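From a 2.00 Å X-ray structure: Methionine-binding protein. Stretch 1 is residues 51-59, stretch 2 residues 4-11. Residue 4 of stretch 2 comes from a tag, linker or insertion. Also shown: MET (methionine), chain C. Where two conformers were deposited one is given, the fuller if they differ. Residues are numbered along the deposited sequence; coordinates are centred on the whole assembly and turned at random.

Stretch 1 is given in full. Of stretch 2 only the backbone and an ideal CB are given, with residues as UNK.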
# COMPACT_ATOMS: atom_id res chain seq x y z
N GLY A 51 -14.44 -1.46 -17.04
CA GLY A 51 -14.30 -0.36 -17.99
C GLY A 51 -14.57 1.02 -17.42
O GLY A 51 -14.49 2.02 -18.15
N SER A 52 -14.89 1.08 -16.13
CA SER A 52 -15.16 2.35 -15.44
C SER A 52 -13.94 3.28 -15.39
O SER A 52 -14.08 4.50 -15.42
CB SER A 52 -15.66 2.10 -14.02
OG SER A 52 -17.02 1.71 -14.03
N VAL A 53 -12.76 2.68 -15.29
CA VAL A 53 -11.51 3.43 -15.42
C VAL A 53 -10.62 2.70 -16.43
O VAL A 53 -10.89 1.54 -16.77
CB VAL A 53 -10.75 3.55 -14.07
CG1 VAL A 53 -11.61 4.29 -13.03
CG2 VAL A 53 -10.35 2.17 -13.56
N ASP A 54 -9.59 3.38 -16.91
CA ASP A 54 -8.69 2.82 -17.93
C ASP A 54 -7.37 2.36 -17.32
O ASP A 54 -6.60 1.63 -17.95
CB ASP A 54 -8.43 3.86 -19.01
CG ASP A 54 -9.71 4.34 -19.66
OD1 ASP A 54 -10.51 3.49 -20.09
OD2 ASP A 54 -9.92 5.58 -19.72
N ALA A 55 -7.10 2.83 -16.11
CA ALA A 55 -5.94 2.39 -15.36
C ALA A 55 -6.22 2.64 -13.89
O ALA A 55 -7.16 3.36 -13.56
CB ALA A 55 -4.70 3.17 -15.79
N ASN A 56 -5.42 2.05 -13.02
CA ASN A 56 -5.46 2.42 -11.62
C ASN A 56 -4.06 2.45 -11.03
O ASN A 56 -3.14 1.83 -11.56
CB ASN A 56 -6.45 1.57 -10.80
CG ASN A 56 -6.04 0.10 -10.70
OD1 ASN A 56 -4.86 -0.24 -10.54
ND2 ASN A 56 -7.03 -0.79 -10.78
N MSE A 57 -3.89 3.21 -9.96
CA MSE A 57 -2.62 3.30 -9.27
C MSE A 57 -2.90 3.30 -7.78
O MSE A 57 -3.19 4.35 -7.20
CB MSE A 57 -1.88 4.59 -9.64
CG MSE A 57 -0.49 4.69 -8.98
SE MSE A 57 0.06 6.54 -8.60
CE MSE A 57 -1.27 6.98 -7.23
N PHE A 58 -2.83 2.13 -7.15
CA PHE A 58 -3.16 2.03 -5.74
C PHE A 58 -2.58 0.81 -5.03
O PHE A 58 -2.64 0.72 -3.81
CB PHE A 58 -4.68 2.02 -5.55
CG PHE A 58 -5.30 0.67 -5.77
CD1 PHE A 58 -5.53 0.19 -7.06
CD2 PHE A 58 -5.66 -0.13 -4.69
CE1 PHE A 58 -6.09 -1.06 -7.26
CE2 PHE A 58 -6.22 -1.38 -4.89
CZ PHE A 58 -6.44 -1.84 -6.17
N GLN A 59 -2.04 -0.14 -5.80
CA GLN A 59 -1.72 -1.45 -5.24
C GLN A 59 -0.31 -1.92 -5.58
O GLN A 59 0.33 -1.43 -6.52
CB GLN A 59 -2.71 -2.49 -5.78
CG GLN A 59 -2.35 -2.99 -7.17
CD GLN A 59 -3.53 -3.59 -7.90
OE1 GLN A 59 -4.15 -4.54 -7.42
NE2 GLN A 59 -3.84 -3.05 -9.07
N UNK A 4 -10.87 11.19 -22.77
CA UNK A 4 -9.63 11.23 -22.00
C UNK A 4 -9.37 9.93 -21.24
O UNK A 4 -10.14 8.98 -21.33
CB UNK A 4 -9.67 12.40 -21.02
N UNK A 5 -8.26 9.91 -20.51
CA UNK A 5 -7.84 8.76 -19.72
C UNK A 5 -8.33 8.81 -18.27
O UNK A 5 -8.03 9.74 -17.53
CB UNK A 5 -6.31 8.66 -19.74
N UNK A 6 -9.08 7.78 -17.87
CA UNK A 6 -9.60 7.71 -16.51
C UNK A 6 -8.71 6.82 -15.66
O UNK A 6 -8.47 5.66 -16.01
CB UNK A 6 -11.04 7.19 -16.50
N UNK A 7 -8.23 7.35 -14.54
CA UNK A 7 -7.33 6.62 -13.66
C UNK A 7 -7.90 6.53 -12.24
O UNK A 7 -8.24 7.55 -11.64
CB UNK A 7 -5.95 7.29 -13.64
N UNK A 8 -7.98 5.32 -11.71
CA UNK A 8 -8.53 5.10 -10.38
C UNK A 8 -7.46 5.16 -9.31
O UNK A 8 -6.39 4.57 -9.44
CB UNK A 8 -9.25 3.75 -10.32
N UNK A 9 -7.75 5.89 -8.24
CA UNK A 9 -6.85 5.97 -7.10
C UNK A 9 -7.66 5.82 -5.81
O UNK A 9 -8.89 5.87 -5.82
CB UNK A 9 -6.07 7.29 -7.11
N UNK A 10 -6.96 5.63 -4.70
CA UNK A 10 -7.59 5.65 -3.39
C UNK A 10 -7.51 7.08 -2.87
O UNK A 10 -6.45 7.71 -2.89
CB UNK A 10 -6.92 4.66 -2.43
N UNK A 11 -8.65 7.60 -2.42
CA UNK A 11 -8.72 8.93 -1.85
C UNK A 11 -7.70 9.07 -0.72
O UNK A 11 -7.54 8.16 0.09
CB UNK A 11 -10.13 9.22 -1.34
N MET C . -0.44 1.87 -1.11
CA MET C . -0.56 0.62 -0.36
C MET C . 0.82 0.20 0.16
O MET C . 1.81 0.38 -0.54
CB MET C . -1.15 -0.48 -1.26
CG MET C . -1.38 -1.84 -0.60
SD MET C . -2.07 -3.05 -1.75
CE MET C . -3.67 -2.31 -2.04
OXT MET C . 0.97 -0.30 1.27

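The backbone of stretch 2 runs parallel to strand 55-59, their N-to-C directions 21° apart.

Position 4 has nothing of stretch 1 within 5.5 Å of its ideal CB, so almost any residue fits. It is Met 4, a selenomethionine from the expression tag.

At position 5 CA-to-CB points sideways, the ideal CB 4.7 Å from Asp 54 OD2. The extended backbone (phi/psi -92/122) suits a beta-branched residue, though stretch 1 would allow many others. Val 5 is found, its CG1 4.4 Å from Asp 54 CB.

Position 6 is the most informative. Its backbone N donates to Asp 54 OD2 (3.0 Å, 174°), and its O accepts from Asp 54 N (2.7 Å) and Ala 55 N (3.1 Å); any residue but proline could do this. The sideways CB, however, lies 3.8 Å from Asp 54 OD2 and 4.2 Å from Ser 52 O, a carboxylate and a carbonyl that favour a donor, so lysine, arginine or glutamine would suit. The residue is Arg 6. Its NE and NH2 both donate to Ser 52 O, at 2.7 and 2.9 Å, and the carbonyl sits at the guanidinium edge, near its plane.

Position 7 pairs with Ala 55, and their side chains share a sheet face. The ideal CB is 4.1 Å from Ala 55 O, and the small methyl of Ala 55 leaves room for valine, isoleucine or threonine. Val 7 puts CG2 4.5 Å from Ala 55 CB and CG1 4.2 Å from Asn 56 CA.

Position 8 pairs with Asn 56. Its N donates to Ala 55 O (2.8 Å) and its O accepts from Met 57 N (2.9 Å), an ordinary parallel ladder. An ideal CB would lie 3.6 Å from both Asn 56 CB and Val 53 CG1. Glycine or alanine fits most easily; a gamma atom would meet Val 53 CG1 or Asn 56 CB in two of the three chi1 wells. Phi/psi of -90/133 does not itself demand glycine. Gly 8 is deposited, leaving the CB site empty, with Val 53 CG1 4.0 Å from Gly 8 N.

At position 9 phi/psi of -135/168 suits a beta-branched residue, and the sideways CB, 4.1 Å from Met 57 O, sets little further limit: threonine, valine or isoleucine. Thr 9 brings CG2 to 4.2 Å from Met 57 CE, while OG1 bonds elsewhere in the structure.

Position 10 has its ideal CB 4.7 Å from Phe 58 CB, inviting leucine or isoleucine. Ile 10 places CG1 3.8 Å from Phe 58 CB. One water accepts from Ile 10 N (2.9 Å) and donates to Met 57 O (2.6 Å), bridging the strands.

Position 11 is unconstrained by stretch 1; it is Ala 11.

Stretch 2, residues 4-11: MVRVGTIA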
# COMPACT_ATOMS: atom_id res chain seq x y z
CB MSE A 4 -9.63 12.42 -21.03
CG MSE A 4 -10.90 12.61 -20.20
SE MSE A 4 -10.81 14.17 -19.02
CE MSE A 4 -12.71 14.41 -18.67
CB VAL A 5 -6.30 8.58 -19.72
CG1 VAL A 5 -5.91 7.43 -18.82
CG2 VAL A 5 -5.79 8.34 -21.13
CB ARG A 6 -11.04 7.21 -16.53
CG ARG A 6 -12.03 8.25 -17.06
CD ARG A 6 -13.33 7.62 -17.53
NE ARG A 6 -14.06 6.96 -16.45
CZ ARG A 6 -15.00 7.55 -15.71
NH1 ARG A 6 -15.33 8.82 -15.93
NH2 ARG A 6 -15.62 6.86 -14.75
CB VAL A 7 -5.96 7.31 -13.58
CG1 VAL A 7 -5.01 6.50 -12.71
CG2 VAL A 7 -5.37 7.50 -14.98
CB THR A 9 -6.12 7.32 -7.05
OG1 THR A 9 -7.07 8.38 -6.93
CG2 THR A 9 -5.30 7.53 -8.33
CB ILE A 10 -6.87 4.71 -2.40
CG1 ILE A 10 -7.00 3.26 -2.87
CG2 ILE A 10 -7.46 4.88 -1.00
CD1 ILE A 10 -8.42 2.71 -2.78
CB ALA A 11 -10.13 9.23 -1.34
O HOH W 1 -4.09 5.36 -4.98
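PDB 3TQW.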